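Local coordinates for type III secretion system effector protein ExoU (PDB 4QMK), which probably acts as a patatin-like phospholipase toxin, injected by type III secretion and held at the host plasma membrane by a phosphatidylinositol 4,5-bisphosphate-binding domain, at residues 34-38 with 49-53; 321-325 with 522-526; 325-329 with 434-438; 441-445 with 463-469; 507-511 with 554-558. Numbering follows the deposited sequence.

Interaction 1: residues 34-38 with 49-53; sequences AKVPL and IYRHS
Three backbone hydrogen bonds pair 34-38 with 49-53: V36 N to R51 O (2.9 Å, 175° at the hydrogen), R51 N to V36 O (2.9 Å) and L38 N to I49 O (2.8 Å). They make these residues the open end of the beta hairpin of strands 36-42 and 47-51, part of a four-stranded antiparallel sheet. The register puts V36 opposite R51 in a hydrogen-bonded pair (CA-CA 5.2 Å) and P37 opposite Y50 in a non-hydrogen-bonded pair (4.3 Å). Proline suits that second position, because its missing amide hydrogen is not called on. The chain turns a corner at L38, where phi/psi is -98/-32.

On the face of P37 and Y50, the extended K35 side chain (chi1 p, the rest t) crosses the Y50 ring. K35 NZ lies 4.7 Å from the Y50 ring centroid and 5° off the ring normal, a cation-pi contact, and K35 CE makes a CH-pi contact at 4.2 Å from the same centroid. P37 CB packs on Y50 CE2 at 3.8 Å.

R51 emerges on the face of V36, and its NH2 forms a salt bridge with D463 at the start of helix 464-491. L38 has chi1 m and chi2 t; L38 CD1 lies over one face of the R51 guanidinium, and L38 CD2 is 3.7 Å from R51 NH2.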
# COMPACT_ATOMS: atom_id res chain seq x y z
N ALA A 34 11.15 -61.53 -5.92
CA ALA A 34 9.78 -61.68 -6.51
C ALA A 34 8.84 -60.60 -5.92
O ALA A 34 7.93 -60.90 -5.14
CB ALA A 34 9.24 -63.08 -6.24
N LYS A 35 9.08 -59.34 -6.29
CA LYS A 35 8.30 -58.21 -5.78
C LYS A 35 6.83 -58.31 -6.18
O LYS A 35 6.51 -58.73 -7.30
CB LYS A 35 8.88 -56.88 -6.25
CG LYS A 35 8.62 -56.56 -7.69
CD LYS A 35 9.41 -55.35 -8.10
CE LYS A 35 9.18 -55.09 -9.58
NZ LYS A 35 10.17 -54.12 -10.09
N VAL A 36 5.97 -57.90 -5.26
CA VAL A 36 4.54 -57.99 -5.44
C VAL A 36 3.95 -56.63 -5.74
O VAL A 36 4.22 -55.67 -5.05
CB VAL A 36 3.86 -58.57 -4.17
CG1 VAL A 36 2.34 -58.62 -4.31
CG2 VAL A 36 4.41 -59.97 -3.87
N PRO A 37 3.13 -56.54 -6.78
CA PRO A 37 2.48 -55.29 -7.09
C PRO A 37 1.29 -55.13 -6.18
O PRO A 37 0.51 -56.05 -6.06
CB PRO A 37 2.03 -55.47 -8.55
CG PRO A 37 1.83 -56.92 -8.70
CD PRO A 37 2.83 -57.58 -7.77
N LEU A 38 1.20 -53.97 -5.52
CA LEU A 38 0.06 -53.63 -4.68
C LEU A 38 -0.92 -52.73 -5.46
O LEU A 38 -2.13 -52.79 -5.24
CB LEU A 38 0.53 -52.88 -3.44
CG LEU A 38 1.36 -53.67 -2.42
CD1 LEU A 38 1.73 -52.77 -1.25
CD2 LEU A 38 0.59 -54.88 -1.92
N ILE A 49 2.83 -49.17 -6.96
CA ILE A 49 3.46 -49.47 -5.72
C ILE A 49 3.75 -50.94 -5.63
O ILE A 49 2.81 -51.75 -5.77
CB ILE A 49 2.55 -49.12 -4.56
CG1 ILE A 49 2.16 -47.66 -4.61
CG2 ILE A 49 3.28 -49.39 -3.24
CD1 ILE A 49 1.24 -47.25 -3.47
N TYR A 50 5.02 -51.30 -5.39
CA TYR A 50 5.43 -52.72 -5.27
C TYR A 50 6.08 -52.94 -3.91
O TYR A 50 6.72 -52.02 -3.36
CB TYR A 50 6.47 -53.10 -6.32
CG TYR A 50 6.07 -52.92 -7.78
CD1 TYR A 50 6.34 -51.72 -8.45
CD2 TYR A 50 5.53 -53.95 -8.50
CE1 TYR A 50 5.98 -51.54 -9.78
CE2 TYR A 50 5.18 -53.79 -9.81
CZ TYR A 50 5.39 -52.58 -10.45
OH TYR A 50 5.06 -52.46 -11.77
N ARG A 51 5.96 -54.15 -3.38
CA ARG A 51 6.61 -54.51 -2.12
C ARG A 51 7.51 -55.72 -2.28
O ARG A 51 7.12 -56.73 -2.86
CB ARG A 51 5.59 -54.76 -1.00
CG ARG A 51 6.21 -55.32 0.29
CD ARG A 51 5.32 -55.15 1.53
NE ARG A 51 4.04 -55.76 1.29
CZ ARG A 51 2.90 -55.31 1.76
NH1 ARG A 51 2.83 -54.24 2.55
NH2 ARG A 51 1.80 -55.95 1.42
N HIS A 52 8.72 -55.62 -1.73
CA HIS A 52 9.68 -56.74 -1.74
C HIS A 52 9.46 -57.62 -0.50
O HIS A 52 8.59 -57.37 0.30
CB HIS A 52 11.12 -56.17 -1.76
CG HIS A 52 11.45 -55.43 -3.01
ND1 HIS A 52 11.27 -54.07 -3.15
CD2 HIS A 52 11.93 -55.86 -4.20
CE1 HIS A 52 11.62 -53.70 -4.37
NE2 HIS A 52 12.03 -54.76 -5.02
N SER A 53 10.28 -58.64 -0.34
CA SER A 53 10.21 -59.52 0.82
C SER A 53 10.57 -58.78 2.10
O SER A 53 9.89 -58.91 3.13
CB SER A 53 11.20 -60.64 0.63
OG SER A 53 11.27 -60.97 -0.75

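Interaction 2: residues 321-325 with 522-526; sequences SFPES and WLGKR
The loop 321-325 docks through its side chains on the last turn of helix 517-526. F322 to S325 form a type I beta turn, with phi/psi of -57/-34 at P323 and -73/-22 at E324, closed by S325 N to F322 O at 3.0 Å. The backbones stay apart, F322 and R526 having CA atoms 8.5 Å from each other.

R526 bridges the gap with a folded side chain (chi1 m, chi2 m, chi3 p). Its NH1 makes a salt bridge to E324 OE2 at 2.7 Å, although the hydrogen bond within it is weak, bent to 127° at the hydrogen. The same guanidinium lies flat on the F322 ring: R526 CZ is 3.8 Å from the ring centroid, with planes at 9°, so the charge is met by a carboxylate and an aromatic face together. K525 adds a looser attraction, its NZ 4.2 Å from E324 OE1, and its side chain also touches E563 and R567 of helix 555-585.

W522 NE1 is satisfied by M446 O, while W522 CZ2 packs on F322 CE2 at 3.7 Å. S325, out of reach of the helix, has its OG hydrogen-bonded to A447 O and accepting from L327 N. The arrangement is a cation-pi stack reinforced by a salt bridge, which holds the loop leading into strand 332-337 of the mixed sheet to helix 517-526 of the C-terminal helical part.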
# COMPACT_ATOMS: atom_id res chain seq x y z
N SER A 321 0.03 -29.98 -2.02
CA SER A 321 1.00 -31.08 -1.90
C SER A 321 2.11 -30.86 -0.83
O SER A 321 2.19 -29.80 -0.20
CB SER A 321 1.60 -31.35 -3.28
OG SER A 321 2.61 -32.33 -3.21
N PHE A 322 2.98 -31.86 -0.65
CA PHE A 322 3.97 -31.95 0.45
C PHE A 322 5.43 -31.56 0.05
O PHE A 322 6.11 -32.33 -0.65
CB PHE A 322 3.94 -33.41 0.96
CG PHE A 322 2.71 -33.78 1.79
CD1 PHE A 322 1.56 -32.97 1.85
CD2 PHE A 322 2.69 -34.99 2.47
CE1 PHE A 322 0.47 -33.33 2.62
CE2 PHE A 322 1.59 -35.37 3.24
CZ PHE A 322 0.48 -34.53 3.32
N PRO A 323 5.91 -30.39 0.50
CA PRO A 323 7.28 -29.91 0.12
C PRO A 323 8.42 -30.88 0.49
O PRO A 323 9.42 -30.97 -0.23
CB PRO A 323 7.45 -28.59 0.91
CG PRO A 323 6.15 -28.34 1.63
CD PRO A 323 5.31 -29.58 1.58
N GLU A 324 8.23 -31.58 1.60
CA GLU A 324 9.17 -32.56 2.16
C GLU A 324 9.21 -33.86 1.35
O GLU A 324 10.20 -34.61 1.39
CB GLU A 324 8.84 -32.84 3.67
CG GLU A 324 7.44 -32.43 4.21
CD GLU A 324 6.36 -33.51 4.19
OE1 GLU A 324 6.48 -34.62 4.79
OE2 GLU A 324 5.30 -33.20 3.64
N SER A 325 8.15 -34.12 0.59
CA SER A 325 8.05 -35.38 -0.10
C SER A 325 8.63 -35.39 -1.50
O SER A 325 8.44 -34.46 -2.26
CB SER A 325 6.61 -35.79 -0.23
OG SER A 325 6.55 -36.97 -1.01
N TRP A 522 6.00 -34.89 11.15
CA TRP A 522 5.08 -34.87 10.02
C TRP A 522 3.86 -33.97 10.28
O TRP A 522 3.54 -33.08 9.47
CB TRP A 522 4.68 -36.26 9.69
CG TRP A 522 3.87 -36.40 8.47
CD1 TRP A 522 4.31 -36.72 7.23
CD2 TRP A 522 2.44 -36.38 8.38
NE1 TRP A 522 3.26 -36.85 6.35
CE2 TRP A 522 2.10 -36.64 7.05
CE3 TRP A 522 1.41 -36.21 9.32
CZ2 TRP A 522 0.80 -36.71 6.64
CZ3 TRP A 522 0.08 -36.23 8.88
CH2 TRP A 522 -0.20 -36.48 7.58
N LEU A 523 3.24 -34.14 11.43
CA LEU A 523 2.08 -33.34 11.78
C LEU A 523 2.48 -31.91 11.87
O LEU A 523 1.69 -31.02 11.55
CB LEU A 523 1.51 -33.78 13.13
CG LEU A 523 0.93 -35.19 13.08
CD1 LEU A 523 0.96 -35.77 14.45
CD2 LEU A 523 -0.48 -35.16 12.49
N GLY A 524 3.69 -31.68 12.37
CA GLY A 524 4.20 -30.32 12.47
C GLY A 524 4.32 -29.63 11.10
O GLY A 524 4.07 -28.44 10.97
N LYS A 525 4.68 -30.41 10.08
CA LYS A 525 4.70 -29.88 8.71
C LYS A 525 3.31 -29.55 8.30
O LYS A 525 3.10 -28.56 7.63
CB LYS A 525 5.20 -30.89 7.66
CG LYS A 525 6.50 -31.62 7.87
CD LYS A 525 7.67 -30.73 7.85
CE LYS A 525 8.93 -31.52 8.17
NZ LYS A 525 9.25 -32.45 7.07
N ARG A 526 2.34 -30.39 8.64
CA ARG A 526 0.92 -30.14 8.16
C ARG A 526 0.37 -28.88 8.74
O ARG A 526 -0.38 -28.17 8.08
CB ARG A 526 -0.01 -31.28 8.47
CG ARG A 526 0.36 -32.62 7.83
CD ARG A 526 0.50 -32.65 6.32
NE ARG A 526 1.55 -31.84 5.65
CZ ARG A 526 2.83 -32.17 5.47
NH1 ARG A 526 3.62 -31.35 4.76
NH2 ARG A 526 3.35 -33.29 6.00

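Interaction 3: residues 325-329 with 434-438; sequences SPLGK and ERHEF
H436, P326 and L327 carry the main buried surface where the loop 325-329 meets strand 434-438, the last of the four strands in the antiparallel sheet. The approach is mainly by side chains, the nearest CA atoms being those of P326 and H436 at 7.6 Å, although P326 O lies 3.7 Å from H436 NE2. In the extended strand E434, H436 and F438 point toward the loop, whereas R435 points away.

The imidazole of H436 (chi1 m, chi2 -68°) receives P326 on one face: P326 CB sits 4.2 Å from the ring centroid and 25° off its normal, a CH-pi contact. L327 (chi1 m, chi2 t) reaches the same ring with CD2, 3.3 Å from H436 CD2. Both loop residues also abut the F438 ring, since P326 CG and L327 CD1 each lie 4.3 Å from F438 CZ.

H436 is oriented by its own strand, NE2 donating to E434 OE1 at 3.0 Å. That carboxylate oxygen takes a second, weak partner, K329 NZ at 3.5 Å, forming a long salt bridge with a poorly ordered lysine. The loop holds its shape through L327 N to S325 OG at 2.9 Å. P326 (-77/-13) and L327 (-91/-11) follow with nearly helical backbones. Thus an ST turn sets a proline and a leucine against a histidine-carboxylate pair, and joins the loop to the edge, within this chain, of the antiparallel sheet.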
# COMPACT_ATOMS: atom_id res chain seq x y z
N SER A 325 8.15 -34.12 0.59
CA SER A 325 8.05 -35.38 -0.10
C SER A 325 8.63 -35.39 -1.50
O SER A 325 8.44 -34.46 -2.26
CB SER A 325 6.61 -35.79 -0.23
OG SER A 325 6.55 -36.97 -1.01
N PRO A 326 9.23 -36.51 -1.89
CA PRO A 326 9.68 -36.60 -3.24
C PRO A 326 8.55 -36.87 -4.25
O PRO A 326 8.77 -36.77 -5.45
CB PRO A 326 10.69 -37.76 -3.19
CG PRO A 326 10.28 -38.61 -2.03
CD PRO A 326 9.50 -37.75 -1.11
N LEU A 327 7.36 -37.25 -3.79
CA LEU A 327 6.21 -37.52 -4.68
C LEU A 327 5.38 -36.28 -4.88
O LEU A 327 4.48 -36.28 -5.71
CB LEU A 327 5.32 -38.61 -4.13
CG LEU A 327 6.01 -39.88 -3.67
CD1 LEU A 327 5.01 -40.78 -2.98
CD2 LEU A 327 6.60 -40.58 -4.85
N GLY A 328 5.64 -35.26 -4.09
CA GLY A 328 4.97 -33.97 -4.26
C GLY A 328 5.87 -33.05 -5.11
O GLY A 328 6.69 -32.30 -4.57
N LYS A 329 5.75 -33.14 -6.43
CA LYS A 329 6.60 -32.36 -7.31
C LYS A 329 5.79 -31.64 -8.35
O LYS A 329 4.98 -32.24 -9.01
CB LYS A 329 7.61 -33.26 -8.01
CG LYS A 329 8.83 -33.60 -7.16
CD LYS A 329 9.81 -34.50 -7.91
CE LYS A 329 10.97 -34.93 -7.01
NZ LYS A 329 11.80 -36.03 -7.59
N GLU A 434 9.68 -42.42 -12.77
CA GLU A 434 10.65 -42.22 -11.74
C GLU A 434 10.29 -43.18 -10.60
O GLU A 434 9.10 -43.39 -10.34
CB GLU A 434 10.59 -40.78 -11.34
CG GLU A 434 11.70 -40.27 -10.45
CD GLU A 434 11.50 -38.80 -10.13
OE1 GLU A 434 10.36 -38.42 -9.66
OE2 GLU A 434 12.46 -38.02 -10.36
N ARG A 435 11.30 -43.77 -9.97
CA ARG A 435 11.09 -44.68 -8.86
C ARG A 435 11.61 -44.12 -7.53
O ARG A 435 12.69 -43.55 -7.46
CB ARG A 435 11.80 -45.99 -9.16
CG ARG A 435 11.85 -46.98 -7.99
CD ARG A 435 12.13 -48.41 -8.44
NE ARG A 435 13.15 -48.39 -9.47
CZ ARG A 435 13.05 -48.94 -10.68
NH1 ARG A 435 12.04 -49.72 -11.03
NH2 ARG A 435 14.05 -48.77 -11.50
N HIS A 436 10.82 -44.28 -6.48
CA HIS A 436 11.20 -43.78 -5.17
C HIS A 436 11.06 -44.92 -4.22
O HIS A 436 10.04 -45.54 -4.19
CB HIS A 436 10.27 -42.66 -4.75
CG HIS A 436 10.32 -41.47 -5.63
ND1 HIS A 436 11.44 -40.67 -5.71
CD2 HIS A 436 9.43 -40.96 -6.50
CE1 HIS A 436 11.22 -39.70 -6.59
NE2 HIS A 436 10.01 -39.85 -7.07
N GLU A 437 12.08 -45.19 -3.43
CA GLU A 437 12.07 -46.33 -2.53
C GLU A 437 11.84 -45.86 -1.11
O GLU A 437 12.24 -44.77 -0.75
CB GLU A 437 13.39 -47.06 -2.60
CG GLU A 437 13.97 -47.20 -4.00
CD GLU A 437 15.22 -48.06 -4.04
OE1 GLU A 437 16.30 -47.53 -4.38
OE2 GLU A 437 15.13 -49.25 -3.67
N PHE A 438 11.21 -46.71 -0.31
CA PHE A 438 10.89 -46.40 1.09
C PHE A 438 11.07 -47.65 1.93
O PHE A 438 10.85 -48.75 1.47
CB PHE A 438 9.43 -45.93 1.21
CG PHE A 438 9.10 -44.70 0.39
CD1 PHE A 438 8.68 -44.79 -0.92
CD2 PHE A 438 9.18 -43.45 0.96
CE1 PHE A 438 8.40 -43.64 -1.65
CE2 PHE A 438 8.91 -42.31 0.25
CZ PHE A 438 8.52 -42.40 -1.05

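Interaction 4: residues 441-445 with 463-469; sequences LNDAV and DAAGAEA
Helices 441-446 and 464-491 meet near their N-terminal ends. The axes of segments 441-445 and 464-469 approach to 9.1 Å at a signed crossing angle of -40°, with their N-to-C directions 40° apart. The nearest CA pairs are L441 with G466 at 6.6 Å and N442 with A469 at 5.3 Å.

Two apolar contacts join the helices. L441 (chi1 t, chi2 p) places CD2 4.1 Å from A465 CB, and V445 CG2 packs on A469 CB at 3.8 Å.

Van der Waals contacts with polar atoms fill in between: L441 CD2 lies 3.3 Å from G466 N and 3.4 Å from D463 OD2, and N442 OD1 is 3.5 Å from A469 CB.

The polar side chains are bonded within their own segment or to residues outside the pair. D463 is the N-cap: its OD2 accepts from G466 N at 3.2 Å, while its OD1 forms a salt bridge with R51 of the hairpin. N442 hydrogen-bonds to R515, and E468 forms a salt bridge with it.

The result is a helix-helix packing at -40° in which L441, N442 and V445 meet the small residues A465, G466 and A469 of a helix N-capped by D463, joining it to the helix following edge strand 434-438.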
# COMPACT_ATOMS: atom_id res chain seq x y z
N LEU A 441 5.72 -49.59 3.60
CA LEU A 441 4.52 -49.08 2.98
C LEU A 441 4.03 -47.86 3.72
O LEU A 441 3.51 -46.94 3.12
CB LEU A 441 3.45 -50.13 2.94
CG LEU A 441 2.09 -49.65 2.42
CD1 LEU A 441 2.22 -49.11 1.01
CD2 LEU A 441 1.16 -50.84 2.43
N ASN A 442 4.20 -47.83 5.03
CA ASN A 442 3.73 -46.67 5.77
C ASN A 442 4.49 -45.39 5.38
O ASN A 442 3.89 -44.34 5.24
CB ASN A 442 3.83 -46.91 7.25
CG ASN A 442 3.37 -45.74 8.06
OD1 ASN A 442 2.21 -45.38 8.01
ND2 ASN A 442 4.26 -45.12 8.77
N ASP A 443 5.81 -45.47 5.23
CA ASP A 443 6.63 -44.32 4.85
C ASP A 443 6.29 -43.79 3.46
O ASP A 443 6.32 -42.59 3.22
CB ASP A 443 8.11 -44.68 4.91
CG ASP A 443 8.61 -44.84 6.32
OD1 ASP A 443 8.27 -44.01 7.18
OD2 ASP A 443 9.34 -45.81 6.57
N ALA A 444 5.94 -44.69 2.55
CA ALA A 444 5.48 -44.29 1.23
C ALA A 444 4.14 -43.54 1.37
O ALA A 444 3.97 -42.48 0.78
CB ALA A 444 5.34 -45.51 0.34
N VAL A 445 3.23 -44.06 2.20
CA VAL A 445 1.95 -43.39 2.42
C VAL A 445 2.16 -42.02 3.03
O VAL A 445 1.50 -41.06 2.64
CB VAL A 445 1.02 -44.20 3.30
CG1 VAL A 445 -0.13 -43.36 3.79
CG2 VAL A 445 0.51 -45.41 2.56
N ASP A 463 -4.63 -54.45 1.82
CA ASP A 463 -3.39 -54.91 2.41
C ASP A 463 -3.40 -54.51 3.88
O ASP A 463 -3.81 -53.40 4.18
CB ASP A 463 -2.24 -54.22 1.71
CG ASP A 463 -0.90 -54.74 2.18
OD1 ASP A 463 -0.62 -55.94 1.94
OD2 ASP A 463 -0.13 -53.95 2.77
N ALA A 464 -2.94 -55.38 4.79
CA ALA A 464 -2.99 -55.06 6.25
C ALA A 464 -2.16 -53.85 6.63
O ALA A 464 -2.68 -52.92 7.26
CB ALA A 464 -2.57 -56.25 7.09
N ALA A 465 -0.90 -53.82 6.22
CA ALA A 465 -0.05 -52.64 6.45
C ALA A 465 -0.60 -51.39 5.79
O ALA A 465 -0.48 -50.29 6.33
CB ALA A 465 1.34 -52.89 5.96
N GLY A 466 -1.22 -51.57 4.63
CA GLY A 466 -1.86 -50.46 3.93
C GLY A 466 -3.01 -49.88 4.69
O GLY A 466 -3.21 -48.69 4.74
N ALA A 467 -3.77 -50.74 5.32
CA ALA A 467 -4.94 -50.32 6.09
C ALA A 467 -4.55 -49.57 7.38
O ALA A 467 -5.20 -48.60 7.75
CB ALA A 467 -5.83 -51.52 6.40
N GLU A 468 -3.52 -50.03 8.06
CA GLU A 468 -2.99 -49.35 9.25
C GLU A 468 -2.49 -47.98 8.87
O GLU A 468 -2.75 -47.02 9.60
CB GLU A 468 -1.85 -50.18 9.90
CG GLU A 468 -1.22 -49.59 11.18
CD GLU A 468 -0.12 -48.52 10.96
OE1 GLU A 468 0.63 -48.51 9.92
OE2 GLU A 468 0.00 -47.66 11.86
N ALA A 469 -1.78 -47.87 7.74
CA ALA A 469 -1.31 -46.57 7.26
C ALA A 469 -2.47 -45.64 6.88
O ALA A 469 -2.46 -44.46 7.26
CB ALA A 469 -0.37 -46.74 6.06

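Interaction 5: residues 507-511 with 554-558; sequences LRNLD and SKVLT
This is a partly buried helix-helix contact in the helical C-terminal part of the chain: the side of helix 501-513 receives the N terminus of helix 555-585. The motif is a helix N terminus bound by the carboxylate of another helix. D511 (chi1 m, chi2 17°) carries it out, OD2 accepting from K555 N at 2.7 Å and OD1 from V556 N at 3.0 Å, with angles of 160° and 155° at the hydrogens. The first two amides of helix 555-585, which lie too early in it for backbone acceptors of their own helix, are thereby satisfied.

S554, the N-cap residue with phi/psi -92/132 and chi1 t, works beside it. Its OG donates to D511 OD1 at 2.9 Å and weakly accepts from L557 N at 3.4 Å.

The backbones come close at two points, with CA atoms 6.1 Å apart for L507 and S554 and 5.9 Å for D511 and V556. Apolar side chains flank the polar centre: L507 CD1 lies 4.4 Å from L557 CD2, and L510 CD1 is equally far from V556 CG1. Beyond them, L507 and L510 pack on helix 464-491. V556, whose chi1 is t, brings CG2 to 3.2 Å from D511 OD1.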
# COMPACT_ATOMS: atom_id res chain seq x y z
N LEU A 507 -4.61 -29.97 20.80
CA LEU A 507 -3.15 -30.22 20.69
C LEU A 507 -2.75 -31.50 21.43
O LEU A 507 -1.86 -32.27 20.96
CB LEU A 507 -2.28 -29.01 21.16
CG LEU A 507 -2.42 -27.75 20.27
CD1 LEU A 507 -2.05 -26.48 21.03
CD2 LEU A 507 -1.62 -27.92 18.98
N ARG A 508 -3.37 -31.74 22.56
CA ARG A 508 -3.10 -32.94 23.30
C ARG A 508 -3.44 -34.12 22.42
O ARG A 508 -2.68 -35.08 22.35
CB ARG A 508 -3.89 -33.02 24.61
CG ARG A 508 -3.35 -32.14 25.73
CD ARG A 508 -3.98 -32.53 27.08
NE ARG A 508 -5.46 -32.43 27.04
CZ ARG A 508 -6.15 -31.32 27.30
NH1 ARG A 508 -5.52 -30.18 27.61
NH2 ARG A 508 -7.46 -31.34 27.23
N ASN A 509 -4.59 -34.05 21.73
CA ASN A 509 -5.01 -35.15 20.94
C ASN A 509 -4.07 -35.40 19.83
O ASN A 509 -3.55 -36.52 19.70
CB ASN A 509 -6.45 -34.96 20.50
CG ASN A 509 -7.45 -35.20 21.65
OD1 ASN A 509 -7.12 -35.78 22.69
ND2 ASN A 509 -8.64 -34.75 21.47
N LEU A 510 -3.74 -34.34 19.05
CA LEU A 510 -2.70 -34.43 18.01
C LEU A 510 -1.40 -35.03 18.51
O LEU A 510 -0.85 -35.90 17.86
CB LEU A 510 -2.35 -33.04 17.46
CG LEU A 510 -3.05 -32.54 16.21
CD1 LEU A 510 -2.56 -31.16 15.92
CD2 LEU A 510 -2.78 -33.45 15.04
N ASP A 511 -0.87 -34.58 19.64
CA ASP A 511 0.34 -35.23 20.17
C ASP A 511 0.17 -36.73 20.40
O ASP A 511 1.09 -37.50 20.18
CB ASP A 511 0.77 -34.62 21.50
CG ASP A 511 1.45 -33.27 21.34
OD1 ASP A 511 1.35 -32.59 20.24
OD2 ASP A 511 2.11 -32.91 22.37
N SER A 554 3.10 -28.40 23.69
CA SER A 554 2.56 -29.40 22.79
C SER A 554 3.78 -29.82 21.95
O SER A 554 4.51 -28.95 21.42
CB SER A 554 1.51 -28.81 21.84
OG SER A 554 1.22 -29.73 20.80
N LYS A 555 4.03 -31.10 21.78
CA LYS A 555 5.17 -31.52 21.01
C LYS A 555 5.01 -31.26 19.54
O LYS A 555 6.01 -30.98 18.83
CB LYS A 555 5.50 -32.97 21.26
CG LYS A 555 5.96 -33.15 22.67
CD LYS A 555 6.79 -34.40 22.85
CE LYS A 555 7.49 -34.32 24.20
NZ LYS A 555 8.14 -35.61 24.51
N VAL A 556 3.79 -31.31 19.06
CA VAL A 556 3.56 -31.04 17.64
C VAL A 556 3.74 -29.56 17.37
O VAL A 556 4.24 -29.18 16.32
CB VAL A 556 2.18 -31.47 17.20
CG1 VAL A 556 1.86 -30.94 15.83
CG2 VAL A 556 2.11 -32.97 17.18
N LEU A 557 3.33 -28.72 18.32
CA LEU A 557 3.42 -27.29 18.12
C LEU A 557 4.87 -26.83 18.11
O LEU A 557 5.29 -26.11 17.23
CB LEU A 557 2.64 -26.55 19.16
CG LEU A 557 2.59 -25.02 18.96
CD1 LEU A 557 2.08 -24.64 17.59
CD2 LEU A 557 1.75 -24.39 20.05
N THR A 558 5.63 -27.25 19.11
CA THR A 558 7.03 -26.91 19.18
C THR A 558 7.71 -27.26 17.86
O THR A 558 8.58 -26.54 17.37
CB THR A 558 7.71 -27.74 20.28
OG1 THR A 558 7.03 -27.47 21.51
CG2 THR A 558 9.17 -27.43 20.44

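Overall arrangement
From the N terminus, interaction 1 closes first, pairing the two strands of a local hairpin. Interactions 2 and 3 then open from the same loop and share S325. Interaction 3 closes at strand 434-438, in the sheet that also holds the hairpin. Interaction 4 follows at 441-469, nested inside the long loop that interaction 2 closes only at 522-526; it touches interaction 1 through R51 and D463, and interaction 3 through F438 and A444. Interaction 5 opens at 507 and closes at 554, so it crosses interaction 2, and L523 packs on L510 and V556 where they meet. Together they tie sheet, loop and C-terminal helices.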